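Side-chain contacts in CofB (Escherichia coli, PDB 5AX6), which serves as the minor pilin of the type IVb CFA/III pilus, forms a homotrimer and probably acts in pilus assembly: residues K90-T95 / I108-P113; R194-T197 / P202-F205; I312-K315 / P321-M324. All coordinates share one frame; numbering follows the deposited sequence.

Interaction 1 (K90-T95 / I108-P113); sequences KYCIST and IPCEEP
Cys92 and Cys110 are joined by a disulfide, with SG to SG at 2.0 Å. Nothing else meets across these two segments, so only 113 Å² is buried between them. The close part is covalent. CB of Cys92 lies 3.1 Å from SG of Cys110, and the two CB atoms, of Cys92 and Cys110, are 3.6 Å apart; both spacings follow from the geometry of the disulfide. The torsion about the S-S bond is -78°, which makes the bridge left-handed. On each cysteine SG stands anti to the carbonyl carbon and beside the backbone N (chi1 -86° for Cys92, -65° for Cys110). This turns both sulfurs into the space between the segments, with the CA atoms of Cys92 and Cys110 5.6 Å apart.

The flanks are loose. Ile93 and Glu111 follow the two cysteines and are exposed, as are Ser94 and Thr95. The bond closes a surface loop, and Cys110 also touches Arg89. Tyr91 N is held by Glu102, and Lys90 NZ by carbonyls of Thr97 and Gly99. The whole loop runs between strands 75-76 and 121-130 of the pilin domain. Ile108, Pro109, Glu112 and Pro113 lie against Glu17 of helix 4-25.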
loop_
_atom_site.group_PDB
_atom_site.type_symbol
_atom_site.label_atom_id
_atom_site.label_comp_id
_atom_site.label_asym_id
_atom_site.label_seq_id
_atom_site.Cartn_x
_atom_site.Cartn_y
_atom_site.Cartn_z
ATOM N N LYS A 90 37.628 2.892 -4.803
ATOM C CA LYS A 90 38.940 3.363 -4.375
ATOM C C LYS A 90 39.354 2.717 -3.044
ATOM O O LYS A 90 40.505 2.324 -2.871
ATOM C CB LYS A 90 38.935 4.879 -4.239
ATOM C CG LYS A 90 40.224 5.489 -3.690
ATOM C CD LYS A 90 40.126 7.007 -3.643
ATOM C CE LYS A 90 41.452 7.661 -3.253
ATOM N NZ LYS A 90 42.496 7.513 -4.315
ATOM N N TYR A 91 38.409 2.583 -2.117
ATOM C CA TYR A 91 38.747 2.055 -0.799
ATOM C C TYR A 91 38.436 0.580 -0.666
ATOM O O TYR A 91 38.086 0.103 0.413
ATOM C CB TYR A 91 38.050 2.880 0.293
ATOM C CG TYR A 91 38.655 4.257 0.320
ATOM C CD1 TYR A 91 39.960 4.444 0.769
ATOM C CD2 TYR A 91 37.962 5.360 -0.175
ATOM C CE1 TYR A 91 40.552 5.699 0.760
ATOM C CE2 TYR A 91 38.546 6.623 -0.186
ATOM C CZ TYR A 91 39.836 6.784 0.288
ATOM O OH TYR A 91 40.424 8.023 0.279
ATOM N N CYS A 92 38.566 -0.139 -1.779
ATOM C CA CYS A 92 38.686 -1.590 -1.743
ATOM C C CYS A 92 39.823 -2.004 -0.802
ATOM O O CYS A 92 39.807 -3.102 -0.244
ATOM C CB CYS A 92 38.943 -2.146 -3.137
ATOM S SG CYS A 92 37.400 -2.429 -4.069
ATOM N N ILE A 93 40.819 -1.133 -0.660
ATOM C CA ILE A 93 41.815 -1.274 0.415
ATOM C C ILE A 93 41.773 -0.019 1.278
ATOM O O ILE A 93 41.343 1.035 0.819
ATOM C CB ILE A 93 43.254 -1.519 -0.124
ATOM C CG1 ILE A 93 43.696 -0.389 -1.066
ATOM C CG2 ILE A 93 43.332 -2.885 -0.792
ATOM C CD1 ILE A 93 45.052 -0.628 -1.765
ATOM N N SER A 94 42.203 -0.134 2.532
ATOM C CA SER A 94 42.020 0.927 3.504
ATOM C C SER A 94 42.716 2.223 3.089
ATOM O O SER A 94 42.171 3.315 3.242
ATOM C CB SER A 94 42.532 0.462 4.880
ATOM O OG SER A 94 42.484 1.524 5.810
ATOM N N THR A 95 43.914 2.096 2.542
ATOM C CA THR A 95 44.705 3.260 2.202
ATOM C C THR A 95 44.286 3.873 0.870
ATOM O O THR A 95 44.731 4.961 0.528
ATOM C CB THR A 95 46.202 2.914 2.134
ATOM O OG1 THR A 95 46.959 4.104 1.885
ATOM C CG2 THR A 95 46.479 1.918 1.033
ATOM N N ILE A 108 31.113 -4.564 -9.225
ATOM C CA ILE A 108 31.737 -5.875 -9.184
ATOM C C ILE A 108 32.590 -5.929 -7.918
ATOM O O ILE A 108 32.964 -4.891 -7.380
ATOM C CB ILE A 108 32.609 -6.147 -10.425
ATOM C CG1 ILE A 108 33.738 -5.116 -10.514
ATOM C CG2 ILE A 108 31.748 -6.114 -11.699
ATOM C CD1 ILE A 108 34.669 -5.304 -11.729
ATOM N N PRO A 109 32.896 -7.140 -7.446
ATOM C CA PRO A 109 33.676 -7.275 -6.207
ATOM C C PRO A 109 35.082 -6.687 -6.320
ATOM O O PRO A 109 35.675 -6.704 -7.399
ATOM C CB PRO A 109 33.737 -8.797 -5.987
ATOM C CG PRO A 109 33.234 -9.427 -7.256
ATOM C CD PRO A 109 32.332 -8.420 -7.903
ATOM N N CYS A 110 35.613 -6.177 -5.213
ATOM C CA CYS A 110 36.988 -5.708 -5.176
ATOM C C CYS A 110 37.937 -6.762 -5.709
ATOM O O CYS A 110 38.806 -6.493 -6.543
ATOM C CB CYS A 110 37.380 -5.344 -3.741
ATOM S SG CYS A 110 36.438 -3.939 -3.114
ATOM N N GLU A 111 37.756 -7.976 -5.214
ATOM C CA GLU A 111 38.593 -9.087 -5.616
ATOM C C GLU A 111 37.883 -9.858 -6.716
ATOM O O GLU A 111 36.716 -10.209 -6.564
ATOM C CB GLU A 111 38.873 -9.977 -4.400
ATOM C CG GLU A 111 39.746 -11.174 -4.668
ATOM C CD GLU A 111 40.050 -11.936 -3.383
ATOM O OE1 GLU A 111 39.717 -11.419 -2.290
ATOM O OE2 GLU A 111 40.621 -13.040 -3.480
ATOM N N GLU A 112 38.569 -10.108 -7.827
ATOM C CA GLU A 112 37.978 -10.948 -8.860
ATOM C C GLU A 112 37.608 -12.288 -8.256
ATOM O O GLU A 112 38.387 -12.845 -7.484
ATOM C CB GLU A 112 38.941 -11.146 -10.030
ATOM C CG GLU A 112 38.343 -11.984 -11.172
ATOM C CD GLU A 112 39.347 -12.280 -12.274
ATOM O OE1 GLU A 112 39.278 -11.623 -13.341
ATOM O OE2 GLU A 112 40.207 -13.168 -12.065
ATOM N N PRO A 113 36.410 -12.795 -8.586
ATOM C CA PRO A 113 35.954 -14.123 -8.157
ATOM C C PRO A 113 37.041 -15.183 -8.326
ATOM O O PRO A 113 37.602 -15.345 -9.411
ATOM C CB PRO A 113 34.763 -14.389 -9.076
ATOM C CG PRO A 113 34.166 -13.016 -9.272
ATOM C CD PRO A 113 35.357 -12.061 -9.314
#

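Interaction 2 (R194-T197 / P202-F205); sequences RLTT and PLTF
The flat group in this contact is the peptide carbonyl of Thr196; no aromatic ring takes part. It takes one hydrogen bond, from Leu203 N to Thr196 O at 2.8 Å, bent to 149° at the hydrogen. The nitrogen is tilted 25° from the carbonyl plane. Pro202 CA adds a weaker CA-H...O contact to the same Thr196 O at 3.3 Å.

Pro202 brings a puckered ring. CG2 of Thr197 comes to its N and CA part, 3.9 Å from Pro202 N. CD1 of Leu195 comes to the CB and CG part, 3.9 Å from Pro202 CB, and the two side chains cross obliquely. The ring is thus touched at two different places by residues of one strand.

Thr197 and Pro202 form an antiparallel, non-hydrogen-bonded pair, CA to CA 4.2 Å. Between the two residues of such a pair no N-H...O bond is expected, so the proline's missing N-H is not needed there.

Beyond the backbone bond, Thr196 and Leu203 lie side by side and point the same way. CG2 of Thr196 is 3.9 Å from CD2 of Leu203. The first torsion of Leu203 puts CG opposite its own N (chi1 179°), and the second turns CD2 to the threonine methyl. The hydroxyl of Thr196 is engaged by Glu184.

The arrangement is a beta hairpin, strands 194-198 and 201-202, at the border of the antiparallel pilin sheet. Past the pair, Leu203 and Phe205 bond by backbone to Val182 and Ile180. Leu195 and Pro202 pack on Tyr181 of strand 179-185, while Leu203 packs on Leu208 and Asn211 of helix 208-211.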
loop_
_atom_site.group_PDB
_atom_site.type_symbol
_atom_site.label_atom_id
_atom_site.label_comp_id
_atom_site.label_asym_id
_atom_site.label_seq_id
_atom_site.Cartn_x
_atom_site.Cartn_y
_atom_site.Cartn_z
ATOM N N ARG A 194 39.746 -11.688 -33.720
ATOM C CA ARG A 194 38.946 -11.297 -34.876
ATOM C C ARG A 194 37.764 -12.246 -35.009
ATOM O O ARG A 194 37.791 -13.354 -34.475
ATOM C CB ARG A 194 39.782 -11.319 -36.161
ATOM C CG ARG A 194 40.254 -12.726 -36.510
ATOM C CD ARG A 194 40.871 -12.839 -37.910
ATOM N NE ARG A 194 41.432 -14.178 -38.081
ATOM C CZ ARG A 194 42.646 -14.530 -37.666
ATOM N NH1 ARG A 194 43.446 -13.634 -37.092
ATOM N NH2 ARG A 194 43.065 -15.778 -37.836
ATOM N N LEU A 195 36.724 -11.815 -35.710
ATOM C CA LEU A 195 35.576 -12.683 -35.940
ATOM C C LEU A 195 35.987 -13.910 -36.753
ATOM O O LEU A 195 36.671 -13.800 -37.766
ATOM C CB LEU A 195 34.458 -11.924 -36.655
ATOM C CG LEU A 195 33.861 -10.751 -35.883
ATOM C CD1 LEU A 195 32.892 -9.983 -36.765
ATOM C CD2 LEU A 195 33.152 -11.268 -34.635
ATOM N N THR A 196 35.594 -15.080 -36.283
ATOM C CA THR A 196 35.738 -16.286 -37.082
ATOM C C THR A 196 34.771 -16.179 -38.256
ATOM O O THR A 196 33.650 -15.701 -38.085
ATOM C CB THR A 196 35.453 -17.542 -36.244
ATOM O OG1 THR A 196 36.482 -17.687 -35.255
ATOM C CG2 THR A 196 35.409 -18.795 -37.128
ATOM N N THR A 197 35.203 -16.579 -39.452
ATOM C CA THR A 197 34.326 -16.490 -40.622
ATOM C C THR A 197 34.214 -17.816 -41.371
ATOM O O THR A 197 35.131 -18.638 -41.351
ATOM C CB THR A 197 34.807 -15.430 -41.648
ATOM O OG1 THR A 197 36.147 -15.734 -42.051
ATOM C CG2 THR A 197 34.743 -14.005 -41.069
ATOM N N PRO A 202 30.902 -13.789 -40.874
ATOM C CA PRO A 202 31.191 -13.964 -39.446
ATOM C C PRO A 202 30.297 -15.028 -38.831
ATOM O O PRO A 202 29.106 -15.085 -39.135
ATOM C CB PRO A 202 30.907 -12.577 -38.855
ATOM C CG PRO A 202 31.197 -11.640 -39.989
ATOM C CD PRO A 202 30.710 -12.371 -41.227
ATOM N N LEU A 203 30.886 -15.860 -37.982
ATOM C CA LEU A 203 30.224 -17.044 -37.446
ATOM C C LEU A 203 29.574 -16.776 -36.093
ATOM O O LEU A 203 30.262 -16.516 -35.100
ATOM C CB LEU A 203 31.233 -18.188 -37.322
ATOM C CG LEU A 203 30.742 -19.525 -36.754
ATOM C CD1 LEU A 203 29.711 -20.167 -37.670
ATOM C CD2 LEU A 203 31.912 -20.473 -36.524
ATOM N N THR A 204 28.248 -16.835 -36.059
ATOM C CA THR A 204 27.511 -16.696 -34.800
ATOM C C THR A 204 27.388 -18.058 -34.178
ATOM O O THR A 204 27.526 -19.068 -34.871
ATOM C CB THR A 204 26.115 -16.113 -35.006
ATOM O OG1 THR A 204 25.340 -17.028 -35.788
ATOM C CG2 THR A 204 26.199 -14.774 -35.710
ATOM N N PHE A 205 27.132 -18.106 -32.876
ATOM C CA PHE A 205 27.027 -19.402 -32.227
ATOM C C PHE A 205 25.920 -20.261 -32.839
ATOM O O PHE A 205 26.041 -21.484 -32.887
ATOM C CB PHE A 205 26.779 -19.266 -30.731
ATOM C CG PHE A 205 26.716 -20.586 -30.031
ATOM C CD1 PHE A 205 27.881 -21.299 -29.775
ATOM C CD2 PHE A 205 25.500 -21.136 -29.669
ATOM C CE1 PHE A 205 27.833 -22.534 -29.147
ATOM C CE2 PHE A 205 25.446 -22.370 -29.038
ATOM C CZ PHE A 205 26.615 -23.068 -28.778
#

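Interaction 3 (I312-K315 / P321-M324); sequences IKLK and PATM
Leu314 and Ala322 carry the first shell of this contact. Ala322 N donates to Leu314 O at 2.8 Å, and the bond is fairly straight, 161° at the hydrogen. The donor stands above the carbonyl plane, 41° out of it. Pro321 CA adds a CA-H...O contact to the same Leu314 O at 3.2 Å.

The Leu314 side chain makes the main apolar contacts. CG anti to the backbone N (chi1 -180°) carries it toward Ala322, and the turn at chi2 lays CD2 by Thr323 and Met324. There CD2 of Leu314 lies 3.6 Å from Thr323 O and 3.8 Å from Met324 CB. CG of Leu314 touches Ala322 CB at 4.1 Å. With Leu314 cut back to an alanine, Met324 CB and the Thr323 carbonyl would probably lose the methyl that covers them, leaving a gap.

Farther out, Lys315 and Pro321 are bridged by a single backbone pairing. Lys313 runs fully extended past Pro321, with its CE 4.3 Å from Pro321 CG. Its NZ is held by the carbonyl of Gly319, in the turn between the segments.

Strand 308-315 pairs with strand 294-302, whose Leu296 and Leu294 back Leu314 and Ala322. Ile312, Lys313, Thr323 and Met324 pair in parallel with a strand of the second subunit. Met324 also pairs with the third subunit and packs on Met324 of both neighbours, so the sheet structure continues through the trimer interface.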
loop_
_atom_site.group_PDB
_atom_site.type_symbol
_atom_site.label_atom_id
_atom_site.label_comp_id
_atom_site.label_asym_id
_atom_site.label_seq_id
_atom_site.Cartn_x
_atom_site.Cartn_y
_atom_site.Cartn_z
ATOM N N ILE A 312 1.563 0.340 14.182
ATOM C CA ILE A 312 0.896 1.089 13.124
ATOM C C ILE A 312 -0.180 1.966 13.745
ATOM O O ILE A 312 -0.867 1.530 14.671
ATOM C CB ILE A 312 0.225 0.158 12.100
ATOM C CG1 ILE A 312 1.275 -0.736 11.459
ATOM C CG2 ILE A 312 -0.510 0.997 11.040
ATOM C CD1 ILE A 312 2.413 0.035 10.909
ATOM N N LYS A 313 -0.321 3.180 13.230
ATOM C CA LYS A 313 -1.346 4.112 13.709
ATOM C C LYS A 313 -2.166 4.630 12.529
ATOM O O LYS A 313 -1.612 5.145 11.552
ATOM C CB LYS A 313 -0.698 5.277 14.476
ATOM C CG LYS A 313 -1.697 6.302 15.007
ATOM C CD LYS A 313 -0.980 7.382 15.815
ATOM C CE LYS A 313 -1.969 8.428 16.331
ATOM N NZ LYS A 313 -1.266 9.506 17.072
ATOM N N LEU A 314 -3.486 4.479 12.611
ATOM C CA LEU A 314 -4.373 5.028 11.595
ATOM C C LEU A 314 -4.768 6.433 12.040
ATOM O O LEU A 314 -5.427 6.593 13.068
ATOM C CB LEU A 314 -5.611 4.142 11.407
ATOM C CG LEU A 314 -6.631 4.603 10.363
ATOM C CD1 LEU A 314 -6.036 4.624 8.963
ATOM C CD2 LEU A 314 -7.866 3.701 10.395
ATOM N N LYS A 315 -4.364 7.447 11.279
ATOM C CA LYS A 315 -4.516 8.825 11.732
ATOM C C LYS A 315 -4.876 9.811 10.634
ATOM O O LYS A 315 -4.640 9.554 9.442
ATOM C CB LYS A 315 -3.221 9.289 12.404
ATOM C CG LYS A 315 -2.023 9.341 11.456
ATOM C CD LYS A 315 -0.756 9.803 12.179
ATOM C CE LYS A 315 0.341 10.168 11.186
ATOM N NZ LYS A 315 -0.109 11.224 10.209
ATOM N N PRO A 321 -6.328 9.750 15.901
ATOM C CA PRO A 321 -6.715 8.426 15.404
ATOM C C PRO A 321 -7.947 8.530 14.513
ATOM O O PRO A 321 -8.844 9.343 14.758
ATOM C CB PRO A 321 -6.999 7.633 16.687
ATOM C CG PRO A 321 -6.082 8.285 17.720
ATOM C CD PRO A 321 -6.158 9.766 17.369
ATOM N N ALA A 322 -7.966 7.733 13.457
ATOM C CA ALA A 322 -9.102 7.690 12.560
ATOM C C ALA A 322 -9.736 6.307 12.642
ATOM O O ALA A 322 -9.269 5.444 13.390
ATOM C CB ALA A 322 -8.670 8.025 11.113
ATOM N N THR A 323 -10.792 6.108 11.866
ATOM C CA THR A 323 -11.652 4.941 11.989
ATOM C C THR A 323 -11.468 3.918 10.898
ATOM O O THR A 323 -11.380 4.262 9.718
ATOM C CB THR A 323 -13.137 5.357 11.987
ATOM O OG1 THR A 323 -13.359 6.215 13.102
ATOM C CG2 THR A 323 -14.046 4.132 12.090
ATOM N N MET A 324 -11.421 2.657 11.312
ATOM C CA MET A 324 -11.476 1.540 10.377
ATOM C C MET A 324 -12.709 0.689 10.675
ATOM O O MET A 324 -12.943 0.280 11.820
ATOM C CB MET A 324 -10.215 0.677 10.448
ATOM C CG MET A 324 -10.215 -0.411 9.354
ATOM S SD MET A 324 -8.837 -1.558 9.396
ATOM C CE MET A 324 -8.984 -2.208 11.060
#

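The three contacts follow one another along the chain and none touches another. Interactions 1 and 2 both lie in the pilin domain, with centres 35 Å apart and nearest atoms about 20 Å apart. The first is covalent, whereas interactions 2 and 3 each rest on one backbone hydrogen bond and apolar side chains. Interaction 3 is far from both, 48 Å from interaction 1 and 66 Å from interaction 2 between centres. It differs in its surroundings, being built into the subunit interfaces. No other subunit touches the segments of interaction 1, and interaction 2 meets one only through Thr204, on Gln48 of the second subunit.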